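Local coordinates for periplasmic protein TorT (Vibrio parahaemolyticus, PDB 3O1I) that probably binds a small ligand in the periplasm, as a TorT-like member of the type 1 periplasmic binding proteins, and may pass its presence on to a sensor, at residues D[81-94]-D[99-111]. Residues are numbered along the deposited sequence; the frame is centred on the assembly and turned at random.
Sequences LKSWVGNTPVFATV and LDEEQSTLLKGEV
Strands 90-92 and 107-110 run side by side in parallel at one margin of the five-stranded sheet in the N-terminal lobe of a type 1 periplasmic-binding-protein fold, the axes of these short strands 26° apart. V90 N bonds to L106 O and K108 N returns to V90 O (3.2 Å), which sets V90 opposite L107; A92 N reaches G109 O weakly and V111 N closes on A92 O at 3.0 Å, which sets A92 opposite E110. Between these two points 107-110 carries one residue more than its partner, as in a beta bulge. The register slips around K108, whose backbone leaves the extended conformation, and the pairing is irregular and loose in the middle.

A92 CB meets E110 CB at 3.5 Å on the sheet face shared with V90 and L107. Across the sheet, the F91 ring lies obliquely beside the backbone of G109, its CD2 3.4 Å from G109 O, and its CZ reaches K108 CB (4.0 Å). K108 also lays its CG against P89 CB.

Beyond the strand pair, L106 reaches L81 and the start of helix 82-85. With its CG anti to the carbonyl carbon (chi1 -55°), its CD1 branch packs on L81 CG at 3.5 Å and on K82 CB, while L99 CD2 meets L81 CD2 at 3.9 Å. Q103, its chain bent at chi2, turns OE1 onto K82 N (2.9 Å), so a side-chain amide takes up an N-H of the helix's first turn.

Strand 66-69 pairs with the other edge of 90-92, Y269 and K271 bond to the backbone of 107-110, and helix 249-263 packs against F91, K108 and V111.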
loop_
_atom_site.group_PDB
_atom_site.type_symbol
_atom_site.label_atom_id
_atom_site.label_comp_id
_atom_site.label_asym_id
_atom_site.label_seq_id
_atom_site.Cartn_x
_atom_site.Cartn_y
_atom_site.Cartn_z
ATOM N N LEU D 81 -33.451 -1.814 -14.820
ATOM C CA LEU D 81 -33.333 -3.214 -14.408
ATOM C C LEU D 81 -33.457 -4.250 -15.536
ATOM O O LEU D 81 -32.562 -5.073 -15.742
ATOM C CB LEU D 81 -34.362 -3.527 -13.315
ATOM C CG LEU D 81 -34.454 -4.995 -12.889
ATOM C CD1 LEU D 81 -33.093 -5.492 -12.471
ATOM C CD2 LEU D 81 -35.443 -5.148 -11.751
ATOM N N LYS D 82 -34.574 -4.209 -16.255
ATOM C CA LYS D 82 -34.827 -5.143 -17.348
ATOM C C LYS D 82 -33.666 -5.090 -18.340
ATOM O O LYS D 82 -33.226 -6.116 -18.874
ATOM C CB LYS D 82 -36.149 -4.772 -18.034
ATOM C CG LYS D 82 -36.695 -5.827 -19.001
ATOM C CD LYS D 82 -38.042 -5.390 -19.585
ATOM C CE LYS D 82 -38.486 -6.288 -20.733
ATOM N NZ LYS D 82 -39.773 -5.806 -21.303
ATOM N N SER D 83 -33.175 -3.874 -18.555
ATOM C CA SER D 83 -32.063 -3.586 -19.457
ATOM C C SER D 83 -30.762 -4.300 -19.065
ATOM O O SER D 83 -29.775 -4.239 -19.793
ATOM C CB SER D 83 -31.846 -2.063 -19.502
ATOM O OG SER D 83 -30.692 -1.700 -20.235
ATOM N N TRP D 84 -30.758 -4.965 -17.912
ATOM C CA TRP D 84 -29.578 -5.694 -17.456
ATOM C C TRP D 84 -29.928 -7.160 -17.201
ATOM O O TRP D 84 -29.043 -8.018 -17.178
ATOM C CB TRP D 84 -28.997 -5.095 -16.160
ATOM C CG TRP D 84 -28.585 -3.657 -16.249
ATOM C CD1 TRP D 84 -29.374 -2.560 -16.030
ATOM C CD2 TRP D 84 -27.294 -3.153 -16.611
ATOM N NE1 TRP D 84 -28.654 -1.405 -16.232
ATOM C CE2 TRP D 84 -27.374 -1.739 -16.590
ATOM C CE3 TRP D 84 -26.073 -3.756 -16.952
ATOM C CZ2 TRP D 84 -26.280 -0.918 -16.899
ATOM C CZ3 TRP D 84 -24.984 -2.939 -17.262
ATOM C CH2 TRP D 84 -25.097 -1.536 -17.232
ATOM N N VAL D 85 -31.216 -7.450 -17.016
ATOM C CA VAL D 85 -31.624 -8.823 -16.741
ATOM C C VAL D 85 -32.693 -9.376 -17.688
ATOM O O VAL D 85 -32.797 -10.591 -17.869
ATOM C CB VAL D 85 -32.134 -8.965 -15.291
ATOM C CG1 VAL D 85 -31.863 -10.365 -14.785
ATOM C CG2 VAL D 85 -31.455 -7.953 -14.398
ATOM N N GLY D 86 -33.493 -8.492 -18.280
ATOM C CA GLY D 86 -34.528 -8.944 -19.195
ATOM C C GLY D 86 -35.831 -9.380 -18.539
ATOM O O GLY D 86 -36.371 -8.674 -17.693
ATOM N N ASN D 87 -36.341 -10.544 -18.930
ATOM C CA ASN D 87 -37.597 -11.046 -18.374
ATOM C C ASN D 87 -37.409 -11.599 -16.989
ATOM O O ASN D 87 -38.383 -11.957 -16.329
ATOM C CB ASN D 87 -38.193 -12.164 -19.243
ATOM C CG ASN D 87 -37.501 -13.521 -19.037
ATOM O OD1 ASN D 87 -36.295 -13.664 -19.262
ATOM N ND2 ASN D 87 -38.278 -14.521 -18.621
ATOM N N THR D 88 -36.161 -11.684 -16.550
ATOM C CA THR D 88 -35.882 -12.234 -15.240
ATOM C C THR D 88 -36.626 -11.501 -14.132
ATOM O O THR D 88 -36.644 -10.268 -14.084
ATOM C CB THR D 88 -34.384 -12.203 -14.941
ATOM O OG1 THR D 88 -33.664 -12.704 -16.073
ATOM C CG2 THR D 88 -34.071 -13.076 -13.733
ATOM N N PRO D 89 -37.282 -12.266 -13.243
ATOM C CA PRO D 89 -38.043 -11.741 -12.109
ATOM C C PRO D 89 -37.067 -11.470 -10.978
ATOM O O PRO D 89 -36.312 -12.361 -10.575
ATOM C CB PRO D 89 -38.992 -12.884 -11.784
ATOM C CG PRO D 89 -38.141 -14.088 -12.061
ATOM C CD PRO D 89 -37.484 -13.723 -13.374
ATOM N N VAL D 90 -37.073 -10.240 -10.475
ATOM C CA VAL D 90 -36.167 -9.866 -9.399
ATOM C C VAL D 90 -36.852 -9.903 -8.039
ATOM O O VAL D 90 -38.055 -9.667 -7.925
ATOM C CB VAL D 90 -35.583 -8.449 -9.621
ATOM C CG1 VAL D 90 -34.949 -8.356 -10.995
ATOM C CG2 VAL D 90 -36.670 -7.408 -9.470
ATOM N N PHE D 91 -36.067 -10.217 -7.016
ATOM C CA PHE D 91 -36.550 -10.281 -5.644
ATOM C C PHE D 91 -35.643 -9.407 -4.777
ATOM O O PHE D 91 -34.476 -9.750 -4.571
ATOM C CB PHE D 91 -36.503 -11.724 -5.110
ATOM C CG PHE D 91 -37.600 -12.611 -5.628
ATOM C CD1 PHE D 91 -37.491 -13.235 -6.866
ATOM C CD2 PHE D 91 -38.749 -12.825 -4.869
ATOM C CE1 PHE D 91 -38.510 -14.057 -7.343
ATOM C CE2 PHE D 91 -39.772 -13.642 -5.338
ATOM C CZ PHE D 91 -39.650 -14.260 -6.577
ATOM N N ALA D 92 -36.164 -8.285 -4.279
ATOM C CA ALA D 92 -35.373 -7.405 -3.419
ATOM C C ALA D 92 -35.050 -8.193 -2.145
ATOM O O ALA D 92 -35.941 -8.785 -1.544
ATOM C CB ALA D 92 -36.158 -6.137 -3.089
ATOM N N THR D 93 -33.780 -8.203 -1.737
ATOM C CA THR D 93 -33.369 -8.957 -0.555
ATOM C C THR D 93 -33.295 -8.179 0.741
ATOM O O THR D 93 -33.735 -8.681 1.774
ATOM C CB THR D 93 -31.988 -9.600 -0.723
ATOM O OG1 THR D 93 -31.871 -10.149 -2.038
ATOM C CG2 THR D 93 -31.795 -10.714 0.318
ATOM N N VAL D 94 -32.719 -6.979 0.717
ATOM C CA VAL D 94 -32.611 -6.219 1.955
ATOM C C VAL D 94 -32.774 -4.740 1.767
ATOM O O VAL D 94 -33.034 -4.025 2.719
ATOM C CB VAL D 94 -31.260 -6.464 2.652
ATOM C CG1 VAL D 94 -31.152 -5.606 3.881
ATOM C CG2 VAL D 94 -31.125 -7.921 3.032
ATOM N N LEU D 99 -38.437 0.791 -8.656
ATOM C CA LEU D 99 -38.549 0.595 -10.100
ATOM C C LEU D 99 -39.593 1.542 -10.699
ATOM O O LEU D 99 -40.327 2.210 -9.971
ATOM C CB LEU D 99 -38.932 -0.852 -10.394
ATOM C CG LEU D 99 -37.944 -1.858 -9.803
ATOM C CD1 LEU D 99 -38.448 -3.274 -10.004
ATOM C CD2 LEU D 99 -36.592 -1.680 -10.459
ATOM N N ASP D 100 -39.645 1.609 -12.026
ATOM C CA ASP D 100 -40.607 2.455 -12.730
ATOM C C ASP D 100 -41.830 1.579 -13.000
ATOM O O ASP D 100 -41.788 0.372 -12.740
ATOM C CB ASP D 100 -39.991 2.946 -14.048
ATOM C CG ASP D 100 -40.975 3.707 -14.918
ATOM O OD1 ASP D 100 -41.621 4.654 -14.419
ATOM O OD2 ASP D 100 -41.093 3.359 -16.115
ATOM N N GLU D 101 -42.916 2.166 -13.498
ATOM C CA GLU D 101 -44.107 1.374 -13.787
ATOM C C GLU D 101 -43.742 0.235 -14.742
ATOM O O GLU D 101 -44.273 -0.877 -14.638
ATOM C CB GLU D 101 -45.204 2.236 -14.414
ATOM C CG GLU D 101 -46.483 1.450 -14.672
ATOM C CD GLU D 101 -47.604 2.290 -15.243
ATOM O OE1 GLU D 101 -47.447 2.823 -16.363
ATOM O OE2 GLU D 101 -48.648 2.410 -14.568
ATOM N N GLU D 102 -42.826 0.526 -15.666
ATOM C CA GLU D 102 -42.351 -0.450 -16.644
ATOM C C GLU D 102 -41.382 -1.451 -16.001
ATOM O O GLU D 102 -41.604 -2.665 -16.035
ATOM C CB GLU D 102 -41.664 0.276 -17.804
ATOM C CG GLU D 102 -41.086 -0.641 -18.872
ATOM C CD GLU D 102 -42.071 -1.710 -19.317
ATOM O OE1 GLU D 102 -43.208 -1.357 -19.694
ATOM O OE2 GLU D 102 -41.704 -2.906 -19.289
ATOM N N GLN D 103 -40.310 -0.940 -15.407
ATOM C CA GLN D 103 -39.327 -1.802 -14.767
ATOM C C GLN D 103 -39.977 -2.684 -13.704
ATOM O O GLN D 103 -39.736 -3.892 -13.645
ATOM C CB GLN D 103 -38.225 -0.960 -14.120
ATOM C CG GLN D 103 -37.467 -0.038 -15.068
ATOM C CD GLN D 103 -36.833 -0.776 -16.237
ATOM O OE1 GLN D 103 -36.323 -1.889 -16.091
ATOM N NE2 GLN D 103 -36.849 -0.147 -17.403
ATOM N N SER D 104 -40.803 -2.059 -12.867
ATOM C CA SER D 104 -41.493 -2.745 -11.775
ATOM C C SER D 104 -42.075 -4.084 -12.193
ATOM O O SER D 104 -42.187 -5.010 -11.390
ATOM C CB SER D 104 -42.608 -1.863 -11.224
ATOM O OG SER D 104 -43.251 -2.504 -10.140
ATOM N N THR D 105 -42.437 -4.175 -13.464
ATOM C CA THR D 105 -43.018 -5.381 -14.039
ATOM C C THR D 105 -42.150 -6.616 -13.802
ATOM O O THR D 105 -42.548 -7.742 -14.115
ATOM C CB THR D 105 -43.201 -5.199 -15.549
ATOM O OG1 THR D 105 -43.794 -3.918 -15.801
ATOM C CG2 THR D 105 -44.095 -6.294 -16.115
ATOM N N LEU D 106 -40.967 -6.397 -13.241
ATOM C CA LEU D 106 -40.025 -7.474 -12.987
ATOM C C LEU D 106 -40.073 -7.982 -11.549
ATOM O O LEU D 106 -39.937 -9.182 -11.296
ATOM C CB LEU D 106 -38.617 -6.983 -13.322
ATOM C CG LEU D 106 -38.461 -6.439 -14.746
ATOM C CD1 LEU D 106 -37.301 -5.468 -14.799
ATOM C CD2 LEU D 106 -38.269 -7.589 -15.724
ATOM N N LEU D 107 -40.265 -7.058 -10.612
ATOM C CA LEU D 107 -40.315 -7.394 -9.196
ATOM C C LEU D 107 -41.510 -8.289 -8.908
ATOM O O LEU D 107 -42.652 -7.918 -9.170
ATOM C CB LEU D 107 -40.387 -6.109 -8.366
ATOM C CG LEU D 107 -40.380 -6.211 -6.838
ATOM C CD1 LEU D 107 -39.328 -7.207 -6.372
ATOM C CD2 LEU D 107 -40.127 -4.823 -6.256
ATOM N N LYS D 108 -41.239 -9.472 -8.370
ATOM C CA LYS D 108 -42.294 -10.430 -8.067
ATOM C C LYS D 108 -42.473 -10.618 -6.564
ATOM O O LYS D 108 -43.534 -11.045 -6.098
ATOM C CB LYS D 108 -41.970 -11.777 -8.722
ATOM C CG LYS D 108 -41.652 -11.694 -10.217
ATOM C CD LYS D 108 -42.782 -11.039 -11.012
ATOM C CE LYS D 108 -42.397 -10.847 -12.475
ATOM N NZ LYS D 108 -43.371 -9.990 -13.208
ATOM N N GLY D 109 -41.421 -10.297 -5.818
ATOM C CA GLY D 109 -41.442 -10.422 -4.369
ATOM C C GLY D 109 -40.300 -9.630 -3.750
ATOM O O GLY D 109 -39.255 -9.452 -4.380
ATOM N N GLU D 110 -40.485 -9.149 -2.522
ATOM C CA GLU D 110 -39.444 -8.371 -1.863
ATOM C C GLU D 110 -39.510 -8.408 -0.349
ATOM O O GLU D 110 -40.552 -8.137 0.237
ATOM C CB GLU D 110 -39.492 -6.914 -2.332
ATOM C CG GLU D 110 -40.882 -6.365 -2.528
ATOM C CD GLU D 110 -40.923 -4.862 -2.394
ATOM O OE1 GLU D 110 -40.891 -4.377 -1.246
ATOM O OE2 GLU D 110 -40.975 -4.163 -3.426
ATOM N N VAL D 111 -38.384 -8.748 0.273
ATOM C CA VAL D 111 -38.280 -8.792 1.722
ATOM C C VAL D 111 -37.599 -7.499 2.150
ATOM O O VAL D 111 -36.914 -6.864 1.354
ATOM C CB VAL D 111 -37.460 -10.024 2.202
ATOM C CG1 VAL D 111 -36.848 -10.729 1.022
ATOM C CG2 VAL D 111 -36.379 -9.605 3.195
#